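Local coordinates for acyl-CoA thioesterase (Alicyclobacillus acidocaldarius subsp. acidocaldarius, PDB 3RQB), which is of unproven function but is probably a double-hotdog thioesterase that hydrolyses acyl-CoA thioesters, at residues 150-155 / 168-173; 178-183 / 223-228. All coordinates share one frame; numbering follows the deposited sequence.

Contact 1. Residues 150-155 / 168-173; sequences YHVRLI and TYQWMR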
ATOM      1  N   TYR B 150     -20.162   6.381 -12.628  1.00 51.04           N
ATOM      2  CA  TYR B 150     -20.427   6.017 -11.244  1.00 54.74           C
ATOM      3  C   TYR B 150     -21.627   6.748 -10.694  1.00 63.27           C
ATOM      4  O   TYR B 150     -21.895   7.899 -11.057  1.00 67.28           O
ATOM      5  CB  TYR B 150     -19.188   6.238 -10.367  1.00 48.48           C
ATOM      6  CG  TYR B 150     -18.044   5.369 -10.816  1.00 47.44           C
ATOM      7  CD1 TYR B 150     -17.902   4.071 -10.337  1.00 50.38           C
ATOM      8  CD2 TYR B 150     -17.140   5.825 -11.764  1.00 44.27           C
ATOM      9  CE1 TYR B 150     -16.870   3.259 -10.772  1.00 52.80           C
ATOM     10  CE2 TYR B 150     -16.104   5.026 -12.207  1.00 49.04           C
ATOM     11  CZ  TYR B 150     -15.969   3.741 -11.711  1.00 55.45           C
ATOM     12  OH  TYR B 150     -14.932   2.947 -12.161  1.00 55.73           O
ATOM     13  N   HIS B 151     -22.358   6.053  -9.831  1.00 63.37           N
ATOM     14  CA  HIS B 151     -23.450   6.671  -9.107  1.00 61.10           C
ATOM     15  C   HIS B 151     -23.007   6.892  -7.669  1.00 52.92           C
ATOM     16  O   HIS B 151     -22.916   5.956  -6.874  1.00 53.95           O
ATOM     17  CB  HIS B 151     -24.700   5.786  -9.154  1.00 61.72           C
ATOM     18  CG  HIS B 151     -25.910   6.420  -8.541  1.00 60.97           C
ATOM     19  ND1 HIS B 151     -26.136   6.436  -7.179  1.00 62.55           N
ATOM     20  CD2 HIS B 151     -26.961   7.065  -9.105  1.00 54.00           C
ATOM     21  CE1 HIS B 151     -27.272   7.065  -6.934  1.00 60.63           C
ATOM     22  NE2 HIS B 151     -27.794   7.454  -8.084  1.00 53.65           N
ATOM     23  N   VAL B 152     -22.776   8.148  -7.327  1.00 51.40           N
ATOM     24  CA  VAL B 152     -22.313   8.489  -5.993  1.00 54.19           C
ATOM     25  C   VAL B 152     -23.350   9.316  -5.247  1.00 54.11           C
ATOM     26  O   VAL B 152     -23.802  10.364  -5.723  1.00 55.72           O
ATOM     27  CB  VAL B 152     -21.002   9.291  -6.047  1.00 58.86           C
ATOM     28  CG1 VAL B 152     -20.501   9.582  -4.640  1.00 62.08           C
ATOM     29  CG2 VAL B 152     -19.960   8.547  -6.865  1.00 56.59           C
ATOM     30  N   ARG B 153     -23.737   8.835  -4.075  1.00 48.07           N
ATOM     31  CA  ARG B 153     -24.498   9.661  -3.159  1.00 42.56           C
ATOM     32  C   ARG B 153     -23.514  10.138  -2.087  1.00 39.28           C
ATOM     33  O   ARG B 153     -23.000   9.346  -1.297  1.00 31.91           O
ATOM     34  CB  ARG B 153     -25.666   8.875  -2.564  1.00 37.20           C
ATOM     35  CG  ARG B 153     -26.093   7.699  -3.422  1.00 40.44           C
ATOM     36  CD  ARG B 153     -27.371   7.067  -2.912  1.00 43.43           C
ATOM     37  NE  ARG B 153     -28.534   7.659  -3.560  1.00 51.63           N
ATOM     38  CZ  ARG B 153     -29.409   6.974  -4.288  1.00 62.74           C
ATOM     39  NH1 ARG B 153     -29.263   5.666  -4.446  1.00 62.94           N
ATOM     40  NH2 ARG B 153     -30.441   7.594  -4.847  1.00 72.16           N
ATOM     41  N   LEU B 154     -23.219  11.432  -2.087  1.00 46.39           N
ATOM     42  CA  LEU B 154     -22.262  11.960  -1.127  1.00 53.35           C
ATOM     43  C   LEU B 154     -22.929  12.273   0.200  1.00 56.88           C
ATOM     44  O   LEU B 154     -23.998  12.897   0.253  1.00 58.40           O
ATOM     45  CB  LEU B 154     -21.550  13.202  -1.652  1.00 56.69           C
ATOM     46  CG  LEU B 154     -20.510  13.718  -0.651  1.00 57.78           C
ATOM     47  CD1 LEU B 154     -19.289  12.807  -0.585  1.00 53.63           C
ATOM     48  CD2 LEU B 154     -20.099  15.123  -1.004  1.00 65.47           C
ATOM     49  N   ILE B 155     -22.270  11.831   1.263  1.00 54.80           N
ATOM     50  CA  ILE B 155     -22.793  11.904   2.616  1.00 50.79           C
ATOM     51  C   ILE B 155     -22.159  13.055   3.365  1.00 59.42           C
ATOM     52  O   ILE B 155     -22.847  13.981   3.786  1.00 70.30           O
ATOM     53  CB  ILE B 155     -22.551  10.597   3.359  1.00 44.47           C
ATOM     54  CG1 ILE B 155     -23.112   9.433   2.525  1.00 49.01           C
ATOM     55  CG2 ILE B 155     -23.153  10.660   4.750  1.00 33.87           C
ATOM     56  CD1 ILE B 155     -22.982   8.071   3.170  1.00 48.66           C
ATOM     57  N   THR B 168     -14.140  11.655   4.180  1.00 43.69           N
ATOM     58  CA  THR B 168     -15.298  11.545   3.295  1.00 50.63           C
ATOM     59  C   THR B 168     -16.072  10.246   3.509  1.00 47.38           C
ATOM     60  O   THR B 168     -15.475   9.180   3.691  1.00 37.81           O
ATOM     61  CB  THR B 168     -14.876  11.596   1.806  1.00 59.56           C
ATOM     62  OG1 THR B 168     -14.463  12.925   1.471  1.00 66.62           O
ATOM     63  CG2 THR B 168     -16.031  11.191   0.890  1.00 55.57           C
ATOM     64  N   TYR B 169     -17.401  10.349   3.504  1.00 51.80           N
ATOM     65  CA  TYR B 169     -18.278   9.177   3.400  1.00 47.27           C
ATOM     66  C   TYR B 169     -19.094   9.285   2.117  1.00 43.95           C
ATOM     67  O   TYR B 169     -19.605  10.358   1.798  1.00 47.35           O
ATOM     68  CB  TYR B 169     -19.265   9.089   4.567  1.00 42.80           C
ATOM     69  CG  TYR B 169     -18.666   9.028   5.959  1.00 51.90           C
ATOM     70  CD1 TYR B 169     -17.330   8.697   6.166  1.00 60.77           C
ATOM     71  CD2 TYR B 169     -19.456   9.297   7.075  1.00 52.06           C
ATOM     72  CE1 TYR B 169     -16.800   8.645   7.461  1.00 68.07           C
ATOM     73  CE2 TYR B 169     -18.943   9.248   8.361  1.00 57.04           C
ATOM     74  CZ  TYR B 169     -17.617   8.926   8.558  1.00 64.85           C
ATOM     75  OH  TYR B 169     -17.119   8.882   9.850  1.00 60.52           O
ATOM     76  N   GLN B 170     -19.222   8.187   1.379  1.00 37.77           N
ATOM     77  CA  GLN B 170     -20.109   8.187   0.226  1.00 42.85           C
ATOM     78  C   GLN B 170     -20.711   6.826  -0.102  1.00 46.70           C
ATOM     79  O   GLN B 170     -20.087   5.777   0.091  1.00 43.76           O
ATOM     80  CB  GLN B 170     -19.386   8.739  -1.002  1.00 48.06           C
ATOM     81  CG  GLN B 170     -18.298   7.831  -1.548  1.00 50.74           C
ATOM     82  CD  GLN B 170     -17.304   8.588  -2.422  1.00 52.10           C
ATOM     83  OE1 GLN B 170     -17.078   9.789  -2.227  1.00 47.16           O
ATOM     84  NE2 GLN B 170     -16.702   7.887  -3.390  1.00 52.51           N
ATOM     85  N   TRP B 171     -21.938   6.856  -0.601  1.00 47.98           N
ATOM     86  CA  TRP B 171     -22.509   5.689  -1.233  1.00 51.95           C
ATOM     87  C   TRP B 171     -22.071   5.749  -2.675  1.00 57.96           C
ATOM     88  O   TRP B 171     -22.101   6.811  -3.304  1.00 63.01           O
ATOM     89  CB  TRP B 171     -24.032   5.712  -1.156  1.00 56.12           C
ATOM     90  CG  TRP B 171     -24.563   5.534   0.229  1.00 57.73           C
ATOM     91  CD1 TRP B 171     -25.204   6.471   0.993  1.00 55.62           C
ATOM     92  CD2 TRP B 171     -24.497   4.343   1.023  1.00 59.44           C
ATOM     93  NE1 TRP B 171     -25.542   5.936   2.211  1.00 57.03           N
ATOM     94  CE2 TRP B 171     -25.122   4.632   2.257  1.00 58.54           C
ATOM     95  CE3 TRP B 171     -23.970   3.060   0.811  1.00 56.49           C
ATOM     96  CZ2 TRP B 171     -25.235   3.682   3.279  1.00 50.42           C
ATOM     97  CZ3 TRP B 171     -24.082   2.116   1.826  1.00 50.11           C
ATOM     98  CH2 TRP B 171     -24.710   2.435   3.045  1.00 46.97           C
HETATM   99  N   MSE B 172     -21.646   4.609  -3.196  1.00 57.45           N
HETATM  100  CA  MSE B 172     -21.170   4.549  -4.565  1.00 53.21           C
HETATM  101  C   MSE B 172     -21.410   3.170  -5.167  1.00 52.12           C
HETATM  102  O   MSE B 172     -21.353   2.143  -4.476  1.00 48.39           O
HETATM  103  CB  MSE B 172     -19.677   4.867  -4.605  1.00 54.30           C
HETATM  104  CG  MSE B 172     -18.851   3.801  -3.915  1.00 58.32           C
HETATM  105 SE   MSE B 172     -17.158   4.419  -3.217  0.59 74.13          SE
HETATM  106  CE  MSE B 172     -16.668   2.822  -2.221  1.00 86.46           C
ATOM    107  N   ARG B 173     -21.669   3.167  -6.468  1.00 50.97           N
ATOM    108  CA  ARG B 173     -21.779   1.950  -7.247  1.00 41.87           C
ATOM    109  C   ARG B 173     -21.410   2.292  -8.675  1.00 42.36           C
ATOM    110  O   ARG B 173     -21.310   3.464  -9.035  1.00 41.46           O
ATOM    111  CB  ARG B 173     -23.191   1.374  -7.183  1.00 44.27           C
ATOM    112  CG  ARG B 173     -24.242   2.228  -7.861  1.00 55.96           C
ATOM    113  CD  ARG B 173     -25.523   1.432  -8.064  1.00 62.14           C
ATOM    114  NE  ARG B 173     -26.665   2.272  -8.426  1.00 67.43           N
ATOM    115  CZ  ARG B 173     -26.820   2.851  -9.616  1.00 67.13           C
ATOM    116  NH1 ARG B 173     -25.892   2.693 -10.551  1.00 66.82           N
ATOM    117  NH2 ARG B 173     -27.897   3.591  -9.871  1.00 62.63           N
TER
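His151 and Arg173 face each other across two antiparallel strands, and their flat groups stack. The guanidinium of Arg173 lies over one face of the imidazole, with centres 4.4 Å apart and planes only 15° from parallel. It is offset: NH2 lies over the CG-CD2 side of the ring, 3.7 Å from His151 CD2, and His151 CB lies over the centre of the guanidinium. The two are a hydrogen-bonded pair, so both rise from the same face of the sheet. His151 CG anti to N (chi1 -174°) and an Arg173 chain extended from CG to NE then lay the guanidinium over the ring. NH1 of Arg173 has its salt bridge with Asp175. Arg153 comes close as well: His151 CE1 lies over the centre of its guanidinium. Two arginines so near would probably disfavour a charged ring.

Arg153 and Trp171 pair on the same face. Arg153 CG packs 3.7 Å from Trp171 CB; the guanidinium then leads away to Glu229, its plane steep to the indole. Ile155 sends CD1 obliquely to the pyrrole side of that indole, 3.5 Å from Trp171 NE1, whose N-H is bonded to the carbonyl of Pro130.

These strands form a beta hairpin at one edge of the C-terminal hotdog domain, where strand 168-174 also pairs with strand 230-240. Its ladder has two-way backbone bonds at His151-Arg173 and Arg153-Trp171. The bond from Arg153 N to Trp171 O is 2.7 Å long, and Ile155 N gives another to Tyr169 O.

Val152, Leu154, Gln170 and Met172 occupy the other face. Gln170 CB meets Val152 CG1 at 3.9 Å. Met172, a selenomethionine, leads away toward Leu188 of helix 182-188.

Contact 2. Residues 178-183 / 223-228; sequences RPLDHA and FRQGTN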
ATOM      1  N   ARG B 178     -23.726  -2.416 -12.307  1.00 59.77           N
ATOM      2  CA  ARG B 178     -22.997  -3.582 -12.782  1.00 60.03           C
ATOM      3  C   ARG B 178     -22.620  -4.470 -11.615  1.00 62.61           C
ATOM      4  O   ARG B 178     -22.214  -3.976 -10.562  1.00 68.19           O
ATOM      5  CB  ARG B 178     -21.741  -3.138 -13.541  1.00 51.74           C
ATOM      6  CG  ARG B 178     -20.713  -4.228 -13.794  1.00 46.28           C
ATOM      7  CD  ARG B 178     -19.457  -3.636 -14.437  1.00 52.56           C
ATOM      8  NE  ARG B 178     -18.538  -4.645 -14.975  1.00 55.71           N
ATOM      9  CZ  ARG B 178     -17.625  -5.286 -14.248  1.00 53.64           C
ATOM     10  NH1 ARG B 178     -17.516  -5.035 -12.945  1.00 53.36           N
ATOM     11  NH2 ARG B 178     -16.826  -6.181 -14.817  1.00 44.53           N
ATOM     12  N   PRO B 179     -22.709  -5.793 -11.817  1.00 58.81           N
ATOM     13  CA  PRO B 179     -22.376  -6.755 -10.768  1.00 62.12           C
ATOM     14  C   PRO B 179     -20.957  -6.537 -10.311  1.00 66.80           C
ATOM     15  O   PRO B 179     -20.101  -6.132 -11.099  1.00 66.43           O
ATOM     16  CB  PRO B 179     -22.509  -8.096 -11.478  1.00 57.61           C
ATOM     17  CG  PRO B 179     -23.560  -7.841 -12.509  1.00 50.71           C
ATOM     18  CD  PRO B 179     -23.282  -6.454 -12.999  1.00 53.36           C
ATOM     19  N   LEU B 180     -20.714  -6.793  -9.035  1.00 69.82           N
ATOM     20  CA  LEU B 180     -19.425  -6.474  -8.459  1.00 67.18           C
ATOM     21  C   LEU B 180     -18.444  -7.612  -8.635  1.00 61.84           C
ATOM     22  O   LEU B 180     -18.800  -8.773  -8.452  1.00 56.44           O
ATOM     23  CB  LEU B 180     -19.562  -6.145  -6.978  1.00 65.58           C
ATOM     24  CG  LEU B 180     -18.271  -5.584  -6.388  1.00 65.31           C
ATOM     25  CD1 LEU B 180     -17.794  -4.376  -7.191  1.00 61.93           C
ATOM     26  CD2 LEU B 180     -18.476  -5.220  -4.935  1.00 68.95           C
ATOM     27  N   ASP B 181     -17.214  -7.264  -9.006  1.00 60.97           N
ATOM     28  CA  ASP B 181     -16.102  -8.207  -9.028  1.00 58.53           C
ATOM     29  C   ASP B 181     -14.840  -7.489  -8.563  1.00 51.35           C
ATOM     30  O   ASP B 181     -14.898  -6.339  -8.157  1.00 52.39           O
ATOM     31  CB  ASP B 181     -15.918  -8.824 -10.420  1.00 62.00           C
ATOM     32  CG  ASP B 181     -15.261  -7.878 -11.408  1.00 67.23           C
ATOM     33  OD1 ASP B 181     -15.276  -6.652 -11.180  1.00 66.65           O
ATOM     34  OD2 ASP B 181     -14.730  -8.370 -12.426  1.00 73.58           O
ATOM     35  N   HIS B 182     -13.698  -8.153  -8.623  1.00 45.90           N
ATOM     36  CA  HIS B 182     -12.494  -7.580  -8.030  1.00 45.67           C
ATOM     37  C   HIS B 182     -12.002  -6.306  -8.706  1.00 41.74           C
ATOM     38  O   HIS B 182     -11.729  -5.305  -8.042  1.00 33.22           O
ATOM     39  CB  HIS B 182     -11.389  -8.632  -7.946  1.00 53.88           C
ATOM     40  CG  HIS B 182     -11.723  -9.767  -7.026  1.00 64.17           C
ATOM     41  ND1 HIS B 182     -11.407  -9.757  -5.682  1.00 68.11           N
ATOM     42  CD2 HIS B 182     -12.369 -10.936  -7.249  1.00 66.27           C
ATOM     43  CE1 HIS B 182     -11.833 -10.875  -5.122  1.00 70.88           C
ATOM     44  NE2 HIS B 182     -12.421 -11.608  -6.052  1.00 70.07           N
ATOM     45  N   ALA B 183     -11.893  -6.327 -10.026  1.00 48.16           N
ATOM     46  CA  ALA B 183     -11.365  -5.154 -10.716  1.00 51.07           C
ATOM     47  C   ALA B 183     -12.265  -3.923 -10.514  1.00 50.50           C
ATOM     48  O   ALA B 183     -11.781  -2.816 -10.281  1.00 48.08           O
ATOM     49  CB  ALA B 183     -11.129  -5.450 -12.201  1.00 41.48           C
ATOM     50  N   PHE B 223     -18.724 -10.961  -4.505  1.00 52.64           N
ATOM     51  CA  PHE B 223     -19.691 -11.220  -5.563  1.00 50.58           C
ATOM     52  C   PHE B 223     -21.126 -11.054  -5.084  1.00 60.61           C
ATOM     53  O   PHE B 223     -21.981 -10.551  -5.812  1.00 66.60           O
ATOM     54  CB  PHE B 223     -19.460 -12.616  -6.117  1.00 43.48           C
ATOM     55  CG  PHE B 223     -18.090 -12.795  -6.706  1.00 51.92           C
ATOM     56  CD1 PHE B 223     -17.413 -11.710  -7.254  1.00 52.25           C
ATOM     57  CD2 PHE B 223     -17.463 -14.033  -6.708  1.00 53.71           C
ATOM     58  CE1 PHE B 223     -16.141 -11.859  -7.809  1.00 47.21           C
ATOM     59  CE2 PHE B 223     -16.183 -14.186  -7.255  1.00 47.79           C
ATOM     60  CZ  PHE B 223     -15.527 -13.098  -7.807  1.00 40.38           C
ATOM     61  N   ARG B 224     -21.355 -11.432  -3.832  1.00 58.72           N
ATOM     62  CA  ARG B 224     -22.668 -11.389  -3.208  1.00 56.36           C
ATOM     63  C   ARG B 224     -23.368 -10.035  -3.409  1.00 55.89           C
ATOM     64  O   ARG B 224     -24.594  -9.965  -3.512  1.00 55.72           O
ATOM     65  CB  ARG B 224     -22.477 -11.676  -1.718  1.00 59.48           C
ATOM     66  CG  ARG B 224     -23.727 -11.917  -0.902  1.00 68.06           C
ATOM     67  CD  ARG B 224     -23.325 -12.364   0.504  1.00 77.45           C
ATOM     68  NE  ARG B 224     -22.397 -13.500   0.461  1.00 81.65           N
ATOM     69  CZ  ARG B 224     -21.352 -13.660   1.274  1.00 76.44           C
ATOM     70  NH1 ARG B 224     -21.090 -12.750   2.207  1.00 72.59           N
ATOM     71  NH2 ARG B 224     -20.569 -14.731   1.152  1.00 71.03           N
ATOM     72  N   GLN B 225     -22.584  -8.963  -3.461  1.00 56.13           N
ATOM     73  CA  GLN B 225     -23.117  -7.602  -3.558  1.00 55.91           C
ATOM     74  C   GLN B 225     -23.869  -7.317  -4.864  1.00 61.62           C
ATOM     75  O   GLN B 225     -24.794  -6.500  -4.898  1.00 67.73           O
ATOM     76  CB  GLN B 225     -21.981  -6.588  -3.400  1.00 54.47           C
ATOM     77  CG  GLN B 225     -21.047  -6.867  -2.234  1.00 50.28           C
ATOM     78  CD  GLN B 225     -21.725  -6.741  -0.879  1.00 55.26           C
ATOM     79  OE1 GLN B 225     -22.573  -5.877  -0.669  1.00 62.05           O
ATOM     80  NE2 GLN B 225     -21.346  -7.605   0.050  1.00 55.41           N
ATOM     81  N   GLY B 226     -23.466  -7.970  -5.946  1.00 60.89           N
ATOM     82  CA  GLY B 226     -24.140  -7.748  -7.205  1.00 60.61           C
ATOM     83  C   GLY B 226     -24.097  -6.261  -7.449  1.00 60.99           C
ATOM     84  O   GLY B 226     -23.027  -5.650  -7.408  1.00 59.24           O
ATOM     85  N   THR B 227     -25.267  -5.671  -7.663  1.00 61.13           N
ATOM     86  CA  THR B 227     -25.359  -4.261  -8.018  1.00 57.30           C
ATOM     87  C   THR B 227     -25.589  -3.358  -6.812  1.00 60.41           C
ATOM     88  O   THR B 227     -25.756  -2.150  -6.957  1.00 62.35           O
ATOM     89  CB  THR B 227     -26.484  -4.035  -9.030  1.00 56.84           C
ATOM     90  OG1 THR B 227     -27.687  -4.639  -8.531  1.00 66.38           O
ATOM     91  CG2 THR B 227     -26.121  -4.661 -10.369  1.00 48.75           C
ATOM     92  N   ASN B 228     -25.612  -3.939  -5.620  1.00 60.39           N
ATOM     93  CA  ASN B 228     -25.869  -3.154  -4.423  1.00 59.72           C
ATOM     94  C   ASN B 228     -24.833  -2.057  -4.214  1.00 66.92           C
ATOM     95  O   ASN B 228     -23.643  -2.261  -4.476  1.00 68.52           O
ATOM     96  CB  ASN B 228     -25.907  -4.066  -3.212  1.00 57.26           C
ATOM     97  CG  ASN B 228     -26.842  -5.236  -3.403  1.00 66.59           C
ATOM     98  OD1 ASN B 228     -27.344  -5.490  -4.508  1.00 71.25           O
ATOM     99  ND2 ASN B 228     -27.080  -5.968  -2.324  1.00 65.56           N
TER
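The Phe223 ring turns its edge to the backbone of 178-183. Leu180 O lies near the ring plane, 3.5 Å from Phe223 CD1. Asp181 CA is in plane at the same edge, beside CE1. The imidazole of His182 comes obliquely to the tip of the phenyl ring, with the planes at 85° and NE2 3.9 Å from Phe223 CZ. The His182 ring also makes an edge-to-face pair with Phe215. The guanidinium of Arg178 has Asp181 OD1 in its plane, at its edge.

That last pair is a salt bridge within one segment. The hydrogen bond from Arg178 NH1 to Asp181 OD1 is long, 3.3 Å, but straight; it meets the oxygen from well above the carboxylate plane. NH2 of Arg178 has a second acidic partner, Asp13. With CG in the crowded position between N and the carbonyl carbon (chi1 76°), the Asp181 carboxylate turns back to the helix start, where OD1 accepts from Ala184 N. One carboxylate oxygen thus serves both the arginine and the helix start.

Leu180 points toward the other segment. Its CD2 lies alongside Gln225, 4.1 Å from CB, and the two side chains run the same way. Leu180 CB touches Gly226 O at 3.5 Å. The same carbonyl oxygen receives a CA-H...O contact from Pro179 CA, 3.6 Å away. Thr227 turns CG2 onto the backbone of Arg178, 3.7 Å from its carbonyl carbon.

Gly226 leaves the helical conformation with positive phi (55°), and a type II' turn runs from Gln225 to Asn228. The contact thus joins the N-cap of helix 182-188, with Asp181 as the capping residue, to the turn that leads from helix 219-224 into strand 230-240 of the C-terminal hotdog domain.

Contacts 1 and 2 follow one another along the chain within the C-terminal acyl-CoA thioesterase domain. Their centres are about 16 Å apart. Strand 168-174 ends contact 1, and the chain then runs through 178-183 into helix 182-188. The two also touch directly: Arg173 CD packs 3.8 Å from Thr227 O. Strand 230-240 is a further tie, since it follows the turn of contact 2 and pairs with strand 168-174 of contact 1. Helix 182-188 begins in contact 2, and its Leu188 packs against Tyr150 and Met172 of contact 1. Each contact centre lies about 14 Å from the centre of the chain.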